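Local coordinates for protein ElaA (Escherichia coli, PDB 5Z6N) that is probably an N-acetyltransferase of the GNAT superfamily, expected to pass the acetyl group of acetyl coenzyme A to an amine, at residues V29-C34 against V82-R87; L21-A26 against D57-Y62; V91-M96 against Q125-I130; R64-D69 against P74-R79; E3-H8 against V14-A19. All blocks are in the same frame, centred on the assembly; numbering follows the deposited sequence.

Interaction 1: V29-C34 against V82-R87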
# COMPACT_ATOMS: atom_id res chain seq x y z
N VAL B 29 9.43 1.02 1.20
CA VAL B 29 9.47 1.15 -0.25
C VAL B 29 10.21 2.42 -0.67
O VAL B 29 11.19 2.35 -1.42
CB VAL B 29 8.04 1.12 -0.84
CG1 VAL B 29 8.08 1.42 -2.33
CG2 VAL B 29 7.40 -0.24 -0.59
N VAL B 30 9.76 3.57 -0.19
CA VAL B 30 10.25 4.87 -0.66
C VAL B 30 11.61 5.28 -0.11
O VAL B 30 12.54 5.57 -0.86
CB VAL B 30 9.24 5.97 -0.30
CG1 VAL B 30 9.72 7.31 -0.82
CG2 VAL B 30 7.87 5.65 -0.87
N GLU B 31 11.72 5.31 1.23
CA GLU B 31 12.90 5.87 1.86
C GLU B 31 14.01 4.83 1.83
O GLU B 31 15.20 5.17 1.71
CB GLU B 31 12.59 6.30 3.30
CG GLU B 31 13.68 6.03 4.33
CD GLU B 31 13.20 6.30 5.74
OE1 GLU B 31 14.04 6.67 6.59
OE2 GLU B 31 11.99 6.14 6.00
N GLN B 32 13.66 3.55 1.94
CA GLN B 32 14.65 2.48 1.89
C GLN B 32 14.94 2.01 0.47
O GLN B 32 15.67 1.03 0.30
CB GLN B 32 14.20 1.31 2.77
CG GLN B 32 14.77 1.40 4.19
CD GLN B 32 14.11 0.46 5.18
OE1 GLN B 32 13.62 -0.60 4.82
NE2 GLN B 32 14.11 0.86 6.45
N ASN B 33 14.38 2.69 -0.54
CA ASN B 33 14.79 2.50 -1.94
C ASN B 33 14.69 1.03 -2.35
O ASN B 33 15.64 0.44 -2.86
CB ASN B 33 16.20 3.04 -2.15
CG ASN B 33 16.59 3.12 -3.61
OD1 ASN B 33 15.84 3.62 -4.45
ND2 ASN B 33 17.77 2.61 -3.93
N CYS B 34 13.51 0.44 -2.13
CA CYS B 34 13.33 -1.00 -2.32
C CYS B 34 11.98 -1.28 -2.98
O CYS B 34 10.97 -1.49 -2.30
CB CYS B 34 13.44 -1.74 -0.99
SG CYS B 34 13.21 -3.53 -1.10
N VAL B 82 9.28 3.16 13.24
CA VAL B 82 9.07 4.45 13.86
C VAL B 82 9.20 5.50 12.77
O VAL B 82 10.10 5.42 11.93
CB VAL B 82 10.07 4.72 15.00
CG1 VAL B 82 9.93 6.15 15.50
CG2 VAL B 82 9.88 3.73 16.13
N SER B 83 8.29 6.47 12.76
CA SER B 83 8.34 7.52 11.75
C SER B 83 9.55 8.41 11.98
O SER B 83 9.89 8.76 13.12
CB SER B 83 7.05 8.34 11.75
OG SER B 83 6.99 9.21 12.87
N GLU B 84 10.22 8.80 10.88
CA GLU B 84 11.57 9.35 10.97
C GLU B 84 11.62 10.65 11.75
O GLU B 84 12.68 11.00 12.29
CB GLU B 84 12.16 9.55 9.57
CG GLU B 84 11.19 10.07 8.53
CD GLU B 84 10.72 8.98 7.60
OE1 GLU B 84 9.79 8.22 7.97
OE2 GLU B 84 11.29 8.87 6.49
N ALA B 85 10.51 11.38 11.82
CA ALA B 85 10.49 12.60 12.62
C ALA B 85 10.63 12.32 14.12
O ALA B 85 10.99 13.22 14.87
CB ALA B 85 9.21 13.39 12.36
N LEU B 86 10.37 11.08 14.55
CA LEU B 86 10.25 10.76 15.97
C LEU B 86 11.30 9.77 16.46
O LEU B 86 11.10 9.16 17.52
CB LEU B 86 8.85 10.21 16.27
CG LEU B 86 7.74 11.19 16.62
CD1 LEU B 86 7.17 11.83 15.36
CD2 LEU B 86 6.66 10.48 17.40
N ARG B 87 12.40 9.58 15.74
CA ARG B 87 13.32 8.52 16.11
C ARG B 87 14.47 9.02 16.99
O ARG B 87 14.75 10.22 17.07
CB ARG B 87 13.89 7.81 14.89
CG ARG B 87 12.88 7.45 13.85
CD ARG B 87 13.54 7.03 12.53
NE ARG B 87 12.57 6.32 11.71
CZ ARG B 87 12.72 6.14 10.41
NH1 ARG B 87 13.80 6.61 9.80
NH2 ARG B 87 11.80 5.50 9.70
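Glu31, in the last turn of helix 14-31, meets Glu84 and Arg87 in a surface salt-bridge network. The loop 82-87 links strand 75-82 to helix 91-106, the place where the GNAT fold has its pyrophosphate-binding loop with the signature Q/R-x-x-G-x-G/A, of which Arg87 is probably the first residue and which this protein matches only in part. Charge pairing comes first. Arg87 NH1 donates to the syn lone pair of Glu31 OE1 over 3.2 Å, almost straight at 167°, and the carboxylate and guanidinium are nearly coplanar. Long, flexible side chains suit such an exposed place, since they can span the gap between two backbones that stay well apart. Arg87 also has a long ionic contact with Glu84 OE1, 3.8 Å from NH2, but this oxygen lies well out of the guanidinium plane and receives no N-H. A bend at chi2 (-103°) turns the Glu84 carboxylate toward that of Glu31, and the nearby arginine probably eases this meeting of like charges. Hydrogen bonding within the loop fixes the arginine side-on, for one backbone oxygen, Val82 O, accepts both Arg87 NE at 2.6 Å and Arg87 NH2 at 2.8 Å.

Interaction 2: L21-A26 against D57-Y62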
# COMPACT_ATOMS: atom_id res chain seq x y z
N LEU B 21 -0.41 1.07 5.68
CA LEU B 21 0.25 0.74 4.42
C LEU B 21 0.96 1.95 3.84
O LEU B 21 2.04 1.83 3.25
CB LEU B 21 -0.76 0.18 3.42
CG LEU B 21 -1.55 -1.07 3.86
CD1 LEU B 21 -2.67 -1.34 2.87
CD2 LEU B 21 -0.62 -2.26 3.97
N GLN B 22 0.36 3.14 3.99
CA GLN B 22 0.99 4.36 3.51
C GLN B 22 2.28 4.65 4.26
O GLN B 22 3.27 5.12 3.67
CB GLN B 22 0.01 5.53 3.65
CG GLN B 22 0.65 6.90 3.76
CD GLN B 22 -0.37 8.00 4.02
OE1 GLN B 22 -0.92 8.58 3.09
NE2 GLN B 22 -0.64 8.28 5.28
N LEU B 23 2.30 4.38 5.56
CA LEU B 23 3.51 4.54 6.35
C LEU B 23 4.51 3.42 6.08
O LEU B 23 5.72 3.66 6.06
CB LEU B 23 3.14 4.62 7.83
CG LEU B 23 4.14 4.96 8.93
CD1 LEU B 23 4.79 3.69 9.43
CD2 LEU B 23 5.19 5.96 8.46
N ARG B 24 4.02 2.20 5.83
CA ARG B 24 4.90 1.11 5.43
C ARG B 24 5.53 1.40 4.07
O ARG B 24 6.73 1.19 3.88
CB ARG B 24 4.13 -0.21 5.40
CG ARG B 24 4.10 -0.95 6.72
CD ARG B 24 2.86 -1.80 6.84
NE ARG B 24 2.83 -2.86 5.84
CZ ARG B 24 1.97 -3.88 5.86
NH1 ARG B 24 2.02 -4.80 4.91
NH2 ARG B 24 1.07 -3.97 6.83
N CYS B 25 4.73 1.87 3.12
CA CYS B 25 5.26 2.26 1.82
C CYS B 25 6.30 3.36 1.97
O CYS B 25 7.38 3.31 1.36
CB CYS B 25 4.11 2.72 0.91
SG CYS B 25 4.56 2.99 -0.81
N ALA B 26 6.00 4.36 2.81
CA ALA B 26 6.89 5.50 2.97
C ALA B 26 8.25 5.10 3.53
O ALA B 26 9.25 5.79 3.30
CB ALA B 26 6.24 6.55 3.87
N ASP B 57 -3.57 11.91 15.32
CA ASP B 57 -4.11 11.63 13.99
C ASP B 57 -2.91 11.52 13.05
O ASP B 57 -2.98 11.87 11.87
CB ASP B 57 -5.14 12.61 13.44
CG ASP B 57 -6.39 12.67 14.30
OD1 ASP B 57 -6.26 12.70 15.55
OD2 ASP B 57 -7.50 12.69 13.73
N GLU B 58 -1.80 11.01 13.58
CA GLU B 58 -0.61 10.73 12.78
C GLU B 58 -0.05 9.39 13.23
O GLU B 58 0.16 9.18 14.42
CB GLU B 58 0.44 11.83 12.92
CG GLU B 58 1.57 11.72 11.91
CD GLU B 58 1.90 13.04 11.24
OE1 GLU B 58 1.94 13.07 10.00
OE2 GLU B 58 2.11 14.03 11.97
N LEU B 59 0.18 8.49 12.27
CA LEU B 59 0.68 7.15 12.56
C LEU B 59 2.20 7.20 12.56
O LEU B 59 2.82 7.30 11.49
CB LEU B 59 0.16 6.14 11.55
CG LEU B 59 0.73 4.75 11.79
CD1 LEU B 59 0.18 4.15 13.06
CD2 LEU B 59 0.43 3.86 10.62
N VAL B 60 2.80 7.11 13.75
CA VAL B 60 4.23 7.33 13.94
C VAL B 60 4.93 6.09 14.47
O VAL B 60 6.10 6.16 14.85
CB VAL B 60 4.48 8.54 14.86
CG1 VAL B 60 3.86 9.80 14.25
CG2 VAL B 60 3.91 8.28 16.24
N ALA B 61 4.24 4.95 14.52
CA ALA B 61 4.82 3.70 14.99
C ALA B 61 3.91 2.56 14.59
O ALA B 61 2.68 2.70 14.64
CB ALA B 61 5.03 3.71 16.51
N TYR B 62 4.50 1.42 14.21
CA TYR B 62 3.71 0.32 13.69
C TYR B 62 4.51 -0.98 13.76
O TYR B 62 5.73 -0.97 13.59
CB TYR B 62 3.28 0.58 12.24
CG TYR B 62 2.63 -0.62 11.57
CD1 TYR B 62 1.27 -0.83 11.66
CD2 TYR B 62 3.39 -1.55 10.86
CE1 TYR B 62 0.67 -1.91 11.07
CE2 TYR B 62 2.80 -2.64 10.27
CZ TYR B 62 1.44 -2.81 10.38
OH TYR B 62 0.83 -3.89 9.79
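Arg24 and Tyr62 run slantwise past each other, guanidinium and ring planes 34° apart. The aliphatic part of the arginine does most of the touching: Arg24 CD lies 3.5 Å from Tyr62 CE2, and a bend at chi3 then turns the charged end toward the phenol oxygen. The bond from Arg24 NH2 to Tyr62 OH, 3.0 Å long, is weak and strongly bent; the firmer partners of this buried guanidinium are Asp43 and Asp38, whose carboxylates probably balance its charge. Leu21 CD2, from the preceding turn of the same helix, sits over the centre of one guanidinium face. One residue earlier than Arg24, Leu23 sets its branch against the strand: with CG anti to the backbone N (chi1 -172°), that atom rests 3.7 Å from Leu59 O, while Leu23 CB meets Leu59 CD2 at 4.0 Å. Branched aliphatic residues suit the buried space between helix and sheet. The helix segment and the strand run at 79° with axes 9.4 Å apart. A classic beta bulge sets Val60 and Ala61 opposite the single residue Gly53, and helix 14-31 lying across the central sheet is the arrangement of the GNAT fold.

Interaction 3: V91-M96 against Q125-I130; sequences VGQQLM and QSFGFI
Gln93 opens the contact by setting its backbone and the root of its side chain against the rim of Phe127. Its CA lies 3.5 Å from Phe127 CZ, near the ring plane, and its CB follows at 3.9 Å from the same atom. One helical turn on, Met96 takes the ring from the flat side: its CB stands 3.7 Å from the Phe127 ring centroid, only 18° off the normal, a CH-pi contact. With chi2 and chi3 both bent near -60°, the methionine chain curls, and its CE ends 4.0 Å from Phe129 CE1. A flexible, unbranched methionine suits the place, because its CB can lie on one ring while its CE reaches a second. Losing the ring of Phe127 to an alanine here would probably leave the Met96 CB and Gln93 CA without their partner and open a gap beside the helix. Gly128, between the two phenylalanines, has a positive phi (106°) at which a side chain would press on the preceding carbonyl oxygen. Phe123, on short helix 121-124, meets Phe127 edge-to-face. Met96 also touches Val80 and Leu114, so helix 91-106, following the fourth strand of the GNAT fold, packs on strands 75-82 and 112-117.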
# COMPACT_ATOMS: atom_id res chain seq x y z
N VAL B 91 10.67 5.63 21.58
CA VAL B 91 9.40 5.14 21.06
C VAL B 91 9.56 3.74 20.47
O VAL B 91 8.67 2.89 20.61
CB VAL B 91 8.82 6.13 20.03
CG1 VAL B 91 9.83 6.41 18.94
CG2 VAL B 91 7.52 5.59 19.43
N GLY B 92 10.69 3.46 19.82
CA GLY B 92 10.93 2.12 19.31
C GLY B 92 10.94 1.08 20.41
O GLY B 92 10.37 -0.01 20.25
N GLN B 93 11.57 1.40 21.54
CA GLN B 93 11.53 0.52 22.70
C GLN B 93 10.11 0.36 23.22
O GLN B 93 9.76 -0.70 23.75
CB GLN B 93 12.46 1.07 23.79
CG GLN B 93 12.25 0.49 25.18
CD GLN B 93 11.30 1.32 26.02
OE1 GLN B 93 11.44 2.54 26.10
NE2 GLN B 93 10.32 0.67 26.64
N GLN B 94 9.27 1.38 23.07
CA GLN B 94 7.88 1.27 23.51
C GLN B 94 7.07 0.39 22.56
O GLN B 94 6.26 -0.43 23.01
CB GLN B 94 7.25 2.66 23.63
CG GLN B 94 7.62 3.39 24.91
CD GLN B 94 7.48 4.89 24.77
OE1 GLN B 94 8.32 5.65 25.27
NE2 GLN B 94 6.43 5.33 24.09
N LEU B 95 7.27 0.54 21.25
CA LEU B 95 6.56 -0.29 20.28
C LEU B 95 6.88 -1.76 20.49
O LEU B 95 5.98 -2.61 20.49
CB LEU B 95 6.93 0.15 18.86
CG LEU B 95 6.63 -0.83 17.72
CD1 LEU B 95 5.15 -1.11 17.60
CD2 LEU B 95 7.19 -0.30 16.41
N MET B 96 8.16 -2.08 20.68
CA MET B 96 8.58 -3.47 20.79
C MET B 96 7.97 -4.14 22.03
O MET B 96 7.38 -5.21 21.94
CB MET B 96 10.10 -3.54 20.84
CG MET B 96 10.76 -3.21 19.52
SD MET B 96 10.31 -4.42 18.26
CE MET B 96 10.92 -5.92 19.04
N GLN B 125 18.35 -7.51 20.67
CA GLN B 125 18.93 -8.33 21.74
C GLN B 125 18.65 -7.76 23.12
O GLN B 125 18.76 -8.49 24.11
CB GLN B 125 20.43 -8.49 21.54
CG GLN B 125 20.82 -9.53 20.51
CD GLN B 125 22.31 -9.55 20.21
OE1 GLN B 125 22.80 -10.46 19.55
NE2 GLN B 125 23.02 -8.55 20.70
N SER B 126 18.29 -6.47 23.21
CA SER B 126 17.91 -5.87 24.48
C SER B 126 16.46 -6.18 24.86
O SER B 126 16.01 -5.74 25.92
CB SER B 126 18.11 -4.35 24.43
OG SER B 126 16.91 -3.68 24.09
N PHE B 127 15.74 -6.92 24.02
CA PHE B 127 14.38 -7.36 24.32
C PHE B 127 14.29 -8.87 24.51
O PHE B 127 13.18 -9.39 24.68
CB PHE B 127 13.43 -6.92 23.21
CG PHE B 127 13.21 -5.44 23.16
CD1 PHE B 127 12.22 -4.85 23.93
CD2 PHE B 127 13.98 -4.64 22.34
CE1 PHE B 127 12.02 -3.49 23.89
CE2 PHE B 127 13.79 -3.27 22.30
CZ PHE B 127 12.80 -2.70 23.07
N GLY B 128 15.41 -9.58 24.47
CA GLY B 128 15.42 -11.02 24.67
C GLY B 128 15.64 -11.84 23.42
O GLY B 128 15.60 -13.07 23.50
N PHE B 129 15.84 -11.21 22.27
CA PHE B 129 16.12 -11.94 21.05
C PHE B 129 17.59 -12.34 20.99
O PHE B 129 18.47 -11.66 21.51
CB PHE B 129 15.78 -11.09 19.82
CG PHE B 129 14.32 -10.81 19.65
CD1 PHE B 129 13.70 -9.79 20.35
CD2 PHE B 129 13.56 -11.56 18.76
CE1 PHE B 129 12.35 -9.53 20.19
CE2 PHE B 129 12.21 -11.30 18.59
CZ PHE B 129 11.61 -10.29 19.31
N ILE B 130 17.85 -13.47 20.33
CA ILE B 130 19.21 -13.86 20.00
C ILE B 130 19.23 -14.30 18.54
O ILE B 130 18.24 -14.87 18.05
CB ILE B 130 19.74 -14.96 20.93
CG1 ILE B 130 18.70 -16.07 21.13
CG2 ILE B 130 20.17 -14.36 22.26
CD1 ILE B 130 19.19 -17.24 21.98

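Interaction 4: R64-D69 against P74-R79; sequences RILKSD and PVVIGR
A beta hairpin of strands 59-67 and 75-82, part of the antiparallel half of the GNAT sheet, is held together here by Arg64 pairing with Gly78 and Leu66 with Val76. These two hydrogen-bonded pairs each exchange two backbone bonds: Arg64 N reaches Gly78 O at 3.0 Å, and Val76 N reaches Leu66 O at 3.0 Å. Between them Ile65 and Ile77 form a non-hydrogen-bonded pair. Their face of the sheet, shared by Val75, turns toward helix 91-106, and beta-branched residues suit it because they fill the buried space while favouring extended backbone: Ile65 CG2 packs on Val75 CG1, and both side chains touch the helix. On the other face Leu66 CB lies 3.9 Å from Val76 CB. Arg64 also rises from that face, and its guanidinium meets that of Arg79. The two arginines run side by side, pointing the same way, with guanidinium planes 49° apart and Arg64 NH2 over a face of the Arg79 group. They gather round acidic residues: Asp40 and Asp43 bind Arg64, and Asp38 binds Arg79. Arg79 has left-handed backbone angles (phi 65°), unusual inside a strand and consistent with the distortion of the corresponding strand in GNAT enzymes. Near the turn, Lys67 NZ donates to a water at 2.9 Å.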
# COMPACT_ATOMS: atom_id res chain seq x y z
N ARG B 64 3.41 -5.44 12.88
CA ARG B 64 2.39 -6.46 12.66
C ARG B 64 2.89 -7.81 13.16
O ARG B 64 4.10 -8.07 13.25
CB ARG B 64 2.00 -6.57 11.18
CG ARG B 64 2.68 -7.69 10.42
CD ARG B 64 2.20 -7.75 8.96
NE ARG B 64 3.17 -8.43 8.13
CZ ARG B 64 3.04 -8.58 6.81
NH1 ARG B 64 1.96 -8.10 6.19
NH2 ARG B 64 3.97 -9.21 6.11
N ILE B 65 1.93 -8.67 13.50
CA ILE B 65 2.19 -9.94 14.16
C ILE B 65 1.52 -11.04 13.35
O ILE B 65 0.29 -11.02 13.18
CB ILE B 65 1.66 -9.93 15.60
CG1 ILE B 65 2.25 -8.75 16.39
CG2 ILE B 65 1.95 -11.24 16.27
CD1 ILE B 65 1.62 -8.58 17.74
N LEU B 66 2.30 -12.00 12.87
CA LEU B 66 1.78 -13.13 12.12
C LEU B 66 1.66 -14.35 13.03
O LEU B 66 2.61 -14.71 13.72
CB LEU B 66 2.67 -13.44 10.91
CG LEU B 66 3.01 -12.25 10.01
CD1 LEU B 66 3.87 -12.67 8.85
CD2 LEU B 66 1.76 -11.55 9.51
N LYS B 67 0.48 -14.96 13.04
CA LYS B 67 0.22 -16.20 13.75
C LYS B 67 -0.14 -17.23 12.67
O LYS B 67 -1.30 -17.36 12.27
CB LYS B 67 -0.89 -16.05 14.79
CG LYS B 67 -1.27 -17.36 15.47
CD LYS B 67 -0.07 -17.96 16.19
CE LYS B 67 -0.28 -19.45 16.44
NZ LYS B 67 0.52 -20.29 15.51
N SER B 68 0.84 -17.97 12.24
CA SER B 68 0.65 -18.86 11.15
C SER B 68 1.71 -19.95 11.09
O SER B 68 2.52 -20.05 11.95
CB SER B 68 0.66 -18.08 9.83
OG SER B 68 1.92 -17.48 9.59
N ASP B 69 1.71 -20.76 10.05
CA ASP B 69 0.65 -20.81 9.07
C ASP B 69 -0.28 -21.68 9.81
O ASP B 69 -0.35 -22.84 9.55
CB ASP B 69 1.13 -21.47 7.76
CG ASP B 69 2.12 -20.60 6.95
OD1 ASP B 69 2.25 -19.40 7.21
OD2 ASP B 69 2.75 -21.13 6.02
N PRO B 74 6.71 -20.41 15.31
CA PRO B 74 6.38 -19.32 16.24
C PRO B 74 5.59 -18.10 15.79
O PRO B 74 5.16 -17.98 14.64
CB PRO B 74 7.80 -18.92 16.66
CG PRO B 74 8.55 -18.98 15.38
CD PRO B 74 8.03 -20.23 14.71
N VAL B 75 5.41 -17.19 16.74
CA VAL B 75 4.87 -15.87 16.46
C VAL B 75 5.92 -15.05 15.71
O VAL B 75 7.09 -15.01 16.10
CB VAL B 75 4.47 -15.17 17.76
CG1 VAL B 75 3.62 -13.98 17.48
CG2 VAL B 75 3.75 -16.14 18.69
N VAL B 76 5.50 -14.40 14.63
CA VAL B 76 6.40 -13.59 13.81
C VAL B 76 6.08 -12.12 14.05
O VAL B 76 4.91 -11.72 13.99
CB VAL B 76 6.29 -13.94 12.31
CG1 VAL B 76 6.88 -12.82 11.45
CG2 VAL B 76 6.97 -15.27 12.03
N ILE B 77 7.12 -11.33 14.32
CA ILE B 77 7.02 -9.88 14.37
C ILE B 77 7.72 -9.32 13.13
O ILE B 77 8.78 -9.82 12.74
CB ILE B 77 7.64 -9.30 15.65
CG1 ILE B 77 6.88 -9.78 16.89
CG2 ILE B 77 7.66 -7.78 15.62
CD1 ILE B 77 7.44 -9.23 18.18
N GLY B 78 7.12 -8.31 12.52
CA GLY B 78 7.71 -7.71 11.34
C GLY B 78 7.09 -6.36 11.06
O GLY B 78 6.14 -5.94 11.72
N ARG B 79 7.66 -5.68 10.06
CA ARG B 79 7.22 -4.35 9.62
C ARG B 79 7.44 -3.29 10.70
O ARG B 79 6.69 -2.31 10.78
CB ARG B 79 5.76 -4.36 9.16
CG ARG B 79 5.47 -5.29 8.00
CD ARG B 79 6.44 -5.06 6.86
NE ARG B 79 5.82 -5.28 5.56
CZ ARG B 79 5.79 -6.45 4.94
NH1 ARG B 79 5.22 -6.57 3.76
NH2 ARG B 79 6.31 -7.53 5.52
O HOH W 1 2.79 -18.69 14.63

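Interaction 5: E3-H8 against V14-A19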
# COMPACT_ATOMS: atom_id res chain seq x y z
N GLU B 3 -0.90 7.35 21.79
CA GLU B 3 -1.90 6.32 22.06
C GLU B 3 -1.59 5.10 21.20
O GLU B 3 -1.24 5.23 20.02
CB GLU B 3 -3.32 6.84 21.78
CG GLU B 3 -3.71 6.92 20.31
CD GLU B 3 -5.21 7.13 20.11
OE1 GLU B 3 -5.58 8.01 19.30
OE2 GLU B 3 -6.01 6.43 20.76
N TRP B 4 -1.69 3.92 21.81
CA TRP B 4 -1.42 2.68 21.11
C TRP B 4 -2.72 1.91 20.91
O TRP B 4 -3.62 1.94 21.76
CB TRP B 4 -0.41 1.82 21.88
CG TRP B 4 0.94 2.45 21.99
CD1 TRP B 4 1.35 3.31 22.97
CD2 TRP B 4 2.05 2.29 21.10
NE1 TRP B 4 2.66 3.69 22.74
CE2 TRP B 4 3.10 3.08 21.60
CE3 TRP B 4 2.25 1.56 19.92
CZ2 TRP B 4 4.34 3.15 20.97
CZ3 TRP B 4 3.49 1.64 19.30
CH2 TRP B 4 4.51 2.43 19.82
N GLN B 5 -2.82 1.24 19.77
CA GLN B 5 -3.96 0.39 19.45
C GLN B 5 -3.44 -0.99 19.05
O GLN B 5 -2.56 -1.09 18.19
CB GLN B 5 -4.81 1.00 18.34
CG GLN B 5 -5.20 2.45 18.57
CD GLN B 5 -6.22 2.94 17.56
OE1 GLN B 5 -6.05 2.75 16.37
NE2 GLN B 5 -7.28 3.56 18.05
N ASP B 6 -3.98 -2.02 19.68
CA ASP B 6 -3.62 -3.41 19.42
C ASP B 6 -4.81 -4.02 18.68
O ASP B 6 -5.73 -4.57 19.27
CB ASP B 6 -3.29 -4.16 20.74
CG ASP B 6 -3.16 -5.66 20.57
OD1 ASP B 6 -2.98 -6.12 19.42
OD2 ASP B 6 -3.19 -6.38 21.59
N LEU B 7 -4.77 -3.93 17.35
CA LEU B 7 -5.92 -4.24 16.52
C LEU B 7 -5.76 -5.62 15.90
O LEU B 7 -4.79 -5.88 15.19
CB LEU B 7 -6.06 -3.19 15.41
CG LEU B 7 -6.23 -1.73 15.84
CD1 LEU B 7 -6.86 -0.93 14.72
CD2 LEU B 7 -7.06 -1.59 17.11
N HIS B 8 -6.72 -6.50 16.18
CA HIS B 8 -6.93 -7.62 15.28
C HIS B 8 -7.34 -7.07 13.93
O HIS B 8 -7.96 -6.01 13.83
CB HIS B 8 -7.99 -8.58 15.83
CG HIS B 8 -8.17 -9.82 15.00
ND1 HIS B 8 -7.54 -11.00 15.30
CD2 HIS B 8 -8.90 -10.05 13.88
CE1 HIS B 8 -7.87 -11.91 14.40
NE2 HIS B 8 -8.69 -11.36 13.53
N VAL B 14 -11.29 1.47 7.43
CA VAL B 14 -10.69 1.79 6.14
C VAL B 14 -9.55 2.80 6.31
O VAL B 14 -8.48 2.66 5.69
CB VAL B 14 -11.76 2.29 5.16
CG1 VAL B 14 -11.18 3.21 4.14
CG2 VAL B 14 -12.40 1.11 4.46
N SER B 15 -9.74 3.80 7.17
CA SER B 15 -8.70 4.81 7.36
C SER B 15 -7.54 4.28 8.20
O SER B 15 -6.41 4.77 8.07
CB SER B 15 -9.29 6.06 8.01
OG SER B 15 -9.70 5.80 9.34
N GLN B 16 -7.79 3.30 9.07
CA GLN B 16 -6.70 2.69 9.82
C GLN B 16 -5.82 1.84 8.92
O GLN B 16 -4.59 1.84 9.05
CB GLN B 16 -7.26 1.86 10.98
CG GLN B 16 -7.71 2.68 12.17
CD GLN B 16 -8.24 1.82 13.29
OE1 GLN B 16 -8.95 0.84 13.06
NE2 GLN B 16 -7.90 2.18 14.53
N LEU B 17 -6.43 1.10 7.98
CA LEU B 17 -5.65 0.33 7.02
C LEU B 17 -4.85 1.25 6.10
O LEU B 17 -3.67 1.00 5.83
CB LEU B 17 -6.57 -0.58 6.20
CG LEU B 17 -5.83 -1.30 5.07
CD1 LEU B 17 -4.73 -2.18 5.64
CD2 LEU B 17 -6.79 -2.10 4.20
N TYR B 18 -5.49 2.31 5.61
CA TYR B 18 -4.80 3.24 4.72
C TYR B 18 -3.57 3.84 5.38
O TYR B 18 -2.53 4.01 4.73
CB TYR B 18 -5.75 4.35 4.28
CG TYR B 18 -5.23 5.11 3.08
CD1 TYR B 18 -5.36 4.58 1.81
CD2 TYR B 18 -4.59 6.33 3.22
CE1 TYR B 18 -4.89 5.26 0.70
CE2 TYR B 18 -4.11 7.02 2.12
CZ TYR B 18 -4.27 6.48 0.86
OH TYR B 18 -3.79 7.14 -0.25
N ALA B 19 -3.67 4.15 6.67
CA ALA B 19 -2.58 4.85 7.35
C ALA B 19 -1.35 3.98 7.52
O ALA B 19 -0.22 4.49 7.47
CB ALA B 19 -3.07 5.36 8.71
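Gln16 on helix 14-31 presents its amide to two residues of strand 3-8, Gln5 and Leu7. Its NE2 lies 2.7 Å from Gln5 OE1, with the two amide planes nearly perpendicular, 84° apart, and the chains crossing at about a right angle. Leu7 touches the same amide with one methyl: its CD1 lies 3.2 Å from Gln16 OE1 and 3.4 Å from Gln16 CD. A glutamine suits this place because its long chain, extended beyond CG, spans the gap between helix and strand, where the nearest CA atoms, those of Leu7 and Gln16, are still 9.7 Å apart. The first torsion, with CG anti to the carbonyl carbon (chi1 -77°), aims that chain at the strand. In the fold, this joins the sheet's first strand, the edge of the GNAT sheet within this chain, to the helix that follows it. Further out, Gln16 OE1 accepts a hydrogen bond from the backbone N of Ser13, just before the helix. A leucine in place of this glutamine would probably leave the Ser13 N-H without its acceptor and Gln5 OE1 without its polar neighbour. Leu7 also packs on Leu12, and Gln5 on Trp54 of strand 49-54, to which strand 3-8 is hydrogen-bonded. On another side of the helix, Leu17 packs on Leu17 of the second subunit, and Tyr18 OH is hydrogen-bonded to Asp43 of that subunit.

How the interactions relate
Helix 14-31 carries interactions 5, 2 and 1 in order along its length: the centres of 5 and 2 lie about 10 Å apart, those of 2 and 1 about 9 Å, and all three touch the second subunit. Interaction 4 meets interaction 2 through the arginines, Arg24 NH1 lying 3.5 Å from Arg64 NH1 in a cluster whose charge the aspartates around it probably balance. Helix 91-106, used in interaction 3, also touches interactions 5 and 1: Leu95 CA lies 3.4 Å from Trp4 CH2, and Val91 CG1 lies 3.4 Å from Val82 CG1. As in other GNAT proteins, acetyl coenzyme A probably binds where the loop of interaction 1 leads into this helix.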